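SeviL (Septifer virgatus, PDB 6LF2) binds the asialo-GM1 saccharide as an R-type lectin of beta-trefoil fold, and recognises the related glycan GM1b. Local coordinates at residues B[97-108]-B[117-126]. Sequence-based numbering, arbitrary orientation.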
ATOM      1  N   ARG B  97       3.265  -7.218 -12.485  1.00 10.00           N
ATOM      2  CA  ARG B  97       4.613  -7.759 -12.412  1.00 10.45           C
ATOM      3  C   ARG B  97       5.578  -6.706 -12.950  1.00  8.56           C
ATOM      4  O   ARG B  97       5.213  -5.875 -13.786  1.00 13.10           O
ATOM      5  CB  ARG B  97       4.738  -9.065 -13.202  1.00 11.36           C
ATOM      6  CG  ARG B  97       4.046 -10.238 -12.541  1.00 11.71           C
ATOM      7  CD  ARG B  97       4.367 -11.557 -13.240  1.00 14.26           C
ATOM      8  NE  ARG B  97       3.873 -12.706 -12.487  1.00 13.23           N
ATOM      9  CZ  ARG B  97       2.619 -13.147 -12.542  1.00 12.97           C
ATOM     10  NH1 ARG B  97       1.727 -12.532 -13.307  1.00 16.46           N
ATOM     11  NH2 ARG B  97       2.254 -14.201 -11.826  1.00 13.47           N
ATOM     12  N   LEU B  98       6.783  -6.703 -12.410  1.00 10.44           N
ATOM     13  CA  LEU B  98       7.828  -5.768 -12.820  1.00 10.59           C
ATOM     14  C   LEU B  98       8.890  -6.579 -13.547  1.00  9.96           C
ATOM     15  O   LEU B  98       9.597  -7.376 -12.923  1.00 10.96           O
ATOM     16  CB  LEU B  98       8.413  -5.040 -11.609  1.00 11.42           C
ATOM     17  CG  LEU B  98       7.401  -4.147 -10.887  1.00 11.84           C
ATOM     18  CD1 LEU B  98       7.944  -3.653  -9.557  1.00 13.80           C
ATOM     19  CD2 LEU B  98       7.099  -2.990 -11.777  1.00 17.63           C
ATOM     20  N   LEU B  99       8.989  -6.376 -14.860  1.00 12.62           N
ATOM     21  CA  LEU B  99       9.787  -7.221 -15.743  1.00 14.07           C
ATOM     22  C   LEU B  99      11.054  -6.480 -16.162  1.00 11.77           C
ATOM     23  O   LEU B  99      10.979  -5.428 -16.806  1.00 12.99           O
ATOM     24  CB  LEU B  99       8.964  -7.628 -16.965  1.00 15.14           C
ATOM     25  CG  LEU B  99       9.669  -8.459 -18.037  1.00 12.76           C
ATOM     26  CD1 LEU B  99      10.109  -9.793 -17.446  1.00 13.92           C
ATOM     27  CD2 LEU B  99       8.732  -8.661 -19.221  1.00 15.55           C
ATOM     28  N   ASN B 100      12.205  -7.027 -15.792  1.00 11.52           N
ATOM     29  CA  ASN B 100      13.478  -6.424 -16.168  1.00 14.85           C
ATOM     30  C   ASN B 100      13.699  -6.530 -17.678  1.00 17.72           C
ATOM     31  O   ASN B 100      13.604  -7.621 -18.251  1.00 17.38           O
ATOM     32  CB  ASN B 100      14.605  -7.110 -15.410  1.00 13.15           C
ATOM     33  CG  ASN B 100      15.940  -6.441 -15.635  1.00 15.82           C
ATOM     34  OD1 ASN B 100      16.782  -6.962 -16.363  1.00 16.18           O
ATOM     35  ND2 ASN B 100      16.143  -5.279 -15.013  1.00 13.22           N
ATOM     36  N   LYS B 101      14.013  -5.396 -18.324  1.00 14.07           N
ATOM     37  CA  LYS B 101      14.092  -5.371 -19.784  1.00 14.79           C
ATOM     38  C   LYS B 101      15.219  -6.254 -20.303  1.00 19.53           C
ATOM     39  O   LYS B 101      15.014  -7.059 -21.220  1.00 18.16           O
ATOM     40  CB  LYS B 101      14.284  -3.941 -20.296  1.00 13.98           C
ATOM     41  CG  LYS B 101      14.468  -3.857 -21.829  1.00 19.99           C
ATOM     42  CD  LYS B 101      14.642  -2.420 -22.296  1.00 18.94           C
ATOM     43  CE  LYS B 101      14.519  -2.285 -23.809  1.00 19.83           C
ATOM     44  NZ  LYS B 101      15.541  -3.089 -24.546  1.00 21.22           N
ATOM     45  N   VAL B 102      16.421  -6.098 -19.745  1.00 14.15           N
ATOM     46  CA  VAL B 102      17.590  -6.778 -20.296  1.00 15.59           C
ATOM     47  C   VAL B 102      17.477  -8.282 -20.094  1.00 16.04           C
ATOM     48  O   VAL B 102      17.741  -9.071 -21.009  1.00 15.34           O
ATOM     49  CB  VAL B 102      18.877  -6.212 -19.664  1.00 13.73           C
ATOM     50  CG1 VAL B 102      20.075  -7.119 -19.955  1.00 17.18           C
ATOM     51  CG2 VAL B 102      19.139  -4.801 -20.186  1.00 13.77           C
ATOM     52  N   HIS B 103      17.044  -8.703 -18.912  1.00 13.92           N
ATOM     53  CA  HIS B 103      17.104 -10.105 -18.541  1.00 15.58           C
ATOM     54  C   HIS B 103      15.759 -10.809 -18.571  1.00 15.40           C
ATOM     55  O   HIS B 103      15.722 -12.024 -18.363  1.00 18.23           O
ATOM     56  CB  HIS B 103      17.726 -10.251 -17.150  1.00 15.21           C
ATOM     57  CG  HIS B 103      19.147  -9.788 -17.095  1.00 16.59           C
ATOM     58  ND1 HIS B 103      20.184 -10.523 -17.626  1.00 18.06           N
ATOM     59  CD2 HIS B 103      19.702  -8.654 -16.604  1.00 16.71           C
ATOM     60  CE1 HIS B 103      21.318  -9.865 -17.455  1.00 15.94           C
ATOM     61  NE2 HIS B 103      21.054  -8.731 -16.835  1.00 17.82           N
ATOM     62  N   LYS B 104      14.671 -10.087 -18.823  1.00 15.77           N
ATOM     63  CA  LYS B 104      13.330 -10.674 -18.862  1.00 15.85           C
ATOM     64  C   LYS B 104      13.065 -11.521 -17.613  1.00 17.20           C
ATOM     65  O   LYS B 104      12.561 -12.646 -17.675  1.00 20.03           O
ATOM     66  CB  LYS B 104      13.130 -11.478 -20.150  1.00 16.35           C
ATOM     67  CG  LYS B 104      13.258 -10.636 -21.433  1.00 19.35           C
ATOM     68  CD  LYS B 104      12.224  -9.509 -21.466  1.00 19.54           C
ATOM     69  CE  LYS B 104      12.200  -8.784 -22.818  1.00 23.61           C
ATOM     70  NZ  LYS B 104      13.442  -8.006 -23.099  1.00 23.84           N
ATOM     71  N   ALA B 105      13.414 -10.959 -16.457  1.00 16.64           N
ATOM     72  CA  ALA B 105      13.186 -11.587 -15.163  1.00 13.35           C
ATOM     73  C   ALA B 105      12.296 -10.683 -14.317  1.00 13.87           C
ATOM     74  O   ALA B 105      12.453  -9.457 -14.331  1.00 12.34           O
ATOM     75  CB  ALA B 105      14.510 -11.864 -14.437  1.00 15.68           C
ATOM     76  N   TYR B 106      11.356 -11.296 -13.591  1.00 15.60           N
ATOM     77  CA  TYR B 106      10.365 -10.566 -12.802  1.00 11.90           C
ATOM     78  C   TYR B 106      10.864 -10.324 -11.380  1.00 12.81           C
ATOM     79  O   TYR B 106      11.360 -11.244 -10.724  1.00 13.37           O
ATOM     80  CB  TYR B 106       9.049 -11.349 -12.737  1.00 12.25           C
ATOM     81  CG  TYR B 106       8.347 -11.556 -14.056  1.00 12.82           C
ATOM     82  CD1 TYR B 106       7.635 -10.526 -14.656  1.00 14.32           C
ATOM     83  CD2 TYR B 106       8.376 -12.797 -14.687  1.00 19.91           C
ATOM     84  CE1 TYR B 106       6.986 -10.714 -15.861  1.00 16.35           C
ATOM     85  CE2 TYR B 106       7.726 -12.995 -15.886  1.00 16.34           C
ATOM     86  CZ  TYR B 106       7.028 -11.954 -16.465  1.00 19.48           C
ATOM     87  OH  TYR B 106       6.378 -12.141 -17.665  1.00 20.91           O
ATOM     88  N   LEU B 107      10.683  -9.095 -10.888  1.00 11.65           N
ATOM     89  CA  LEU B 107      11.005  -8.790  -9.496  1.00 10.06           C
ATOM     90  C   LEU B 107      10.188  -9.661  -8.550  1.00 11.49           C
ATOM     91  O   LEU B 107       8.967  -9.753  -8.671  1.00 10.97           O
ATOM     92  CB  LEU B 107      10.737  -7.312  -9.208  1.00  9.99           C
ATOM     93  CG  LEU B 107      11.236  -6.830  -7.842  1.00 12.48           C
ATOM     94  CD1 LEU B 107      12.768  -6.932  -7.761  1.00 11.48           C
ATOM     95  CD2 LEU B 107      10.777  -5.413  -7.586  1.00 10.76           C
ATOM     96  N   ASP B 108      10.871 -10.285  -7.596  1.00 12.39           N
ATOM     97  CA  ASP B 108      10.294 -11.286  -6.711  1.00 14.41           C
ATOM     98  C   ASP B 108      10.966 -11.112  -5.355  1.00 14.84           C
ATOM     99  O   ASP B 108      11.777 -10.198  -5.161  1.00 13.32           O
ATOM    100  CB  ASP B 108      10.500 -12.690  -7.306  1.00 13.87           C
ATOM    101  CG  ASP B 108       9.528 -13.730  -6.770  1.00 17.81           C
ATOM    102  OD1 ASP B 108       8.983 -13.581  -5.654  1.00 19.99           O
ATOM    103  OD2 ASP B 108       9.327 -14.736  -7.484  1.00 27.39           O
ATOM    104  N   ASN B 117      13.037 -13.535 -11.116  1.00 15.03           N
ATOM    105  CA  ASN B 117      12.756 -14.879 -11.607  1.00 16.20           C
ATOM    106  C   ASN B 117      12.161 -14.808 -13.006  1.00 15.40           C
ATOM    107  O   ASN B 117      11.309 -13.961 -13.291  1.00 15.15           O
ATOM    108  CB  ASN B 117      11.803 -15.618 -10.661  1.00 17.78           C
ATOM    109  CG  ASN B 117      11.543 -17.052 -11.088  1.00 27.23           C
ATOM    110  OD1 ASN B 117      12.128 -17.549 -12.054  1.00 35.28           O
ATOM    111  ND2 ASN B 117      10.664 -17.730 -10.358  1.00 33.44           N
ATOM    112  N   LYS B 118      12.617 -15.710 -13.884  1.00 18.87           N
ATOM    113  CA  LYS B 118      12.096 -15.744 -15.246  1.00 17.68           C
ATOM    114  C   LYS B 118      10.722 -16.403 -15.325  1.00 14.68           C
ATOM    115  O   LYS B 118       9.898 -16.000 -16.153  1.00 21.99           O
ATOM    116  CB  LYS B 118      13.075 -16.475 -16.168  1.00 22.46           C
ATOM    117  CG  LYS B 118      14.444 -15.811 -16.273  1.00 26.23           C
ATOM    118  CD  LYS B 118      15.356 -16.597 -17.213  1.00 24.76           C
ATOM    119  CE  LYS B 118      15.744 -15.771 -18.424  1.00 33.51           C
ATOM    120  NZ  LYS B 118      16.671 -14.665 -18.057  1.00 33.44           N
ATOM    121  N   HIS B 119      10.464 -17.401 -14.490  1.00 19.02           N
ATOM    122  CA  HIS B 119       9.150 -18.027 -14.429  1.00 22.78           C
ATOM    123  C   HIS B 119       8.182 -17.114 -13.691  1.00 22.69           C
ATOM    124  O   HIS B 119       8.566 -16.436 -12.739  1.00 21.36           O
ATOM    125  CB  HIS B 119       9.224 -19.372 -13.706  1.00 23.47           C
ATOM    126  CG  HIS B 119      10.116 -20.375 -14.369  1.00 36.70           C
ATOM    127  ND1 HIS B 119      11.491 -20.326 -14.279  1.00 39.31           N
ATOM    128  CD2 HIS B 119       9.828 -21.462 -15.123  1.00 35.98           C
ATOM    129  CE1 HIS B 119      12.011 -21.337 -14.954  1.00 38.38           C
ATOM    130  NE2 HIS B 119      11.023 -22.041 -15.475  1.00 42.90           N
ATOM    131  N   GLN B 120       6.924 -17.100 -14.126  1.00 21.97           N
ATOM    132  CA  GLN B 120       5.894 -16.362 -13.401  1.00 20.42           C
ATOM    133  C   GLN B 120       5.492 -17.131 -12.146  1.00 21.96           C
ATOM    134  O   GLN B 120       5.294 -18.348 -12.193  1.00 25.94           O
ATOM    135  CB  GLN B 120       4.674 -16.111 -14.286  1.00 22.18           C
ATOM    136  CG  GLN B 120       4.930 -15.151 -15.433  1.00 19.53           C
ATOM    137  CD  GLN B 120       3.648 -14.634 -16.045  1.00 22.99           C
ATOM    138  OE1 GLN B 120       2.558 -15.129 -15.742  1.00 30.74           O
ATOM    139  NE2 GLN B 120       3.763 -13.633 -16.905  1.00 24.45           N
ATOM    140  N   THR B 121       5.390 -16.412 -11.020  1.00 20.67           N
ATOM    141  CA  THR B 121       5.026 -16.977  -9.725  1.00 17.27           C
ATOM    142  C   THR B 121       4.080 -16.022  -9.009  1.00 13.69           C
ATOM    143  O   THR B 121       3.893 -14.875  -9.414  1.00 14.72           O
ATOM    144  CB  THR B 121       6.236 -17.211  -8.810  1.00 24.23           C
ATOM    145  OG1 THR B 121       6.615 -15.959  -8.217  1.00 20.55           O
ATOM    146  CG2 THR B 121       7.424 -17.789  -9.581  1.00 25.52           C
ATOM    147  N   GLU B 122       3.513 -16.500  -7.903  1.00 20.68           N
ATOM    148  CA  GLU B 122       2.524 -15.722  -7.166  1.00 15.25           C
ATOM    149  C   GLU B 122       3.145 -14.571  -6.368  1.00 15.08           C
ATOM    150  O   GLU B 122       2.456 -13.585  -6.081  1.00 17.54           O
ATOM    151  CB  GLU B 122       1.743 -16.669  -6.250  1.00 20.35           C
ATOM    152  CG  GLU B 122       0.320 -16.266  -5.947  1.00 22.14           C
ATOM    153  CD  GLU B 122      -0.542 -16.025  -7.185  1.00 18.09           C
ATOM    154  OE1 GLU B 122      -0.327 -16.663  -8.243  1.00 17.40           O
ATOM    155  OE2 GLU B 122      -1.447 -15.177  -7.083  1.00 18.26           O
ATOM    156  N   SER B 123       4.428 -14.652  -6.014  1.00 15.09           N
ATOM    157  CA  SER B 123       5.091 -13.611  -5.236  1.00 13.23           C
ATOM    158  C   SER B 123       5.730 -12.518  -6.105  1.00  8.61           C
ATOM    159  O   SER B 123       6.507 -11.706  -5.589  1.00 12.97           O
ATOM    160  CB  SER B 123       6.145 -14.243  -4.335  1.00 16.91           C
ATOM    161  OG  SER B 123       6.871 -15.204  -5.071  1.00 17.09           O
ATOM    162  N   GLU B 124       5.411 -12.470  -7.395  1.00  8.63           N
ATOM    163  CA  GLU B 124       5.869 -11.418  -8.289  1.00  8.88           C
ATOM    164  C   GLU B 124       4.844 -10.317  -8.492  1.00  7.81           C
ATOM    165  O   GLU B 124       5.048  -9.450  -9.355  1.00 11.01           O
ATOM    166  CB  GLU B 124       6.232 -12.010  -9.657  1.00 10.64           C
ATOM    167  CG  GLU B 124       7.385 -12.986  -9.588  1.00 13.55           C
ATOM    168  CD  GLU B 124       7.481 -13.865 -10.810  1.00 16.59           C
ATOM    169  OE1 GLU B 124       6.525 -13.887 -11.614  1.00 14.39           O
ATOM    170  OE2 GLU B 124       8.532 -14.530 -10.963  1.00 17.23           O
ATOM    171  N   LYS B 125       3.720 -10.349  -7.761  1.00  8.50           N
ATOM    172  CA  LYS B 125       2.630  -9.403  -7.982  1.00  8.76           C
ATOM    173  C   LYS B 125       2.772  -8.240  -7.010  1.00  6.92           C
ATOM    174  O   LYS B 125       2.801  -8.450  -5.793  1.00 10.28           O
ATOM    175  CB  LYS B 125       1.278 -10.094  -7.814  1.00  8.42           C
ATOM    176  CG  LYS B 125       1.061 -11.243  -8.786  1.00 10.85           C
ATOM    177  CD  LYS B 125      -0.232 -11.981  -8.511  1.00 10.23           C
ATOM    178  CE  LYS B 125      -0.433 -13.090  -9.525  1.00  9.16           C
ATOM    179  NZ  LYS B 125      -1.748 -13.789  -9.330  1.00 12.15           N
ATOM    180  N   TRP B 126       2.897  -7.029  -7.551  1.00  8.42           N
ATOM    181  CA  TRP B 126       3.119  -5.822  -6.764  1.00  7.66           C
ATOM    182  C   TRP B 126       2.035  -4.789  -7.025  1.00  7.83           C
ATOM    183  O   TRP B 126       1.518  -4.662  -8.141  1.00  9.83           O
ATOM    184  CB  TRP B 126       4.472  -5.171  -7.081  1.00  9.62           C
ATOM    185  CG  TRP B 126       5.645  -6.086  -6.956  1.00  9.81           C
ATOM    186  CD1 TRP B 126       6.158  -6.891  -7.939  1.00 10.94           C
ATOM    187  CD2 TRP B 126       6.477  -6.277  -5.805  1.00  8.26           C
ATOM    188  NE1 TRP B 126       7.238  -7.582  -7.463  1.00 11.26           N
ATOM    189  CE2 TRP B 126       7.462  -7.225  -6.159  1.00  8.90           C
ATOM    190  CE3 TRP B 126       6.488  -5.741  -4.507  1.00  8.38           C
ATOM    191  CZ2 TRP B 126       8.442  -7.654  -5.264  1.00 11.28           C
ATOM    192  CZ3 TRP B 126       7.454  -6.167  -3.619  1.00  9.91           C
ATOM    193  CH2 TRP B 126       8.429  -7.111  -4.004  1.00 11.17           C
TER
HETATM  194  O   HOH W   1      -0.107 -16.286 -10.931  1.00 16.96           O
HETATM  195  O   HOH W   2       7.299  -8.938 -10.745  1.00  9.72           O
HETATM  196  O   HOH W   3      10.534 -14.209 -18.438  1.00 23.34           O
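Glu124 OE1 shows how one carboxylate oxygen can organise a loop: it takes the NE proton of Arg97 (3.0 Å) on its anti lone pair, as part of a salt bridge, and the backbone N of Thr121 (2.8 Å) from above the carboxylate plane. In this beta-trefoil lectin segment 117-126, the loop between strand 113-117 and the last strand with a strand residue at each end, packs against strands 96-100 and 106-110. The guanidinium stands nearly perpendicular to the carboxylate, at 88°, and its extended chain also carries NH2 to the carbonyl oxygen of Thr121. Over one guanidinium face the amide of Gln120 lies almost parallel, 9° from its plane, while the CG of Lys125 lies over the other. From that stack Gln120 NE2 reaches out in its own amide plane to Tyr106 OH, which is also hydrogen-bonded to Glu87; the Tyr106 ring lies between Arg97 CD on one face and Leu99 CD1 on the other.

Tyr106 further pairs through its backbone with Asn117, an antiparallel hydrogen-bonded pair, and beyond it the chain of Lys118, bent at its far end, brings NZ to the carbonyl oxygen of His103 (2.8 Å). With its CG swung opposite the backbone N (chi1 -158°), Asp108 brings OD1 within 2.7 Å of Ser123 OG, which donates to the syn lone pair. Asp108 OD2 and Glu124 OE2 are 3.6 Å apart, and Glu124 OE2 also lies 2.6 Å from His119 O, suggesting that Glu124 may be the one that holds a proton.

Leu98 CD1 and Leu107 CD2 both lie over one face of the Trp126 ring. Leu107 O serves two donors, a water that also bridges Leu98 N and Glu124 O, and Trp126 NE1, which lies 3.0 Å from Leu107 O and well above the carbonyl plane.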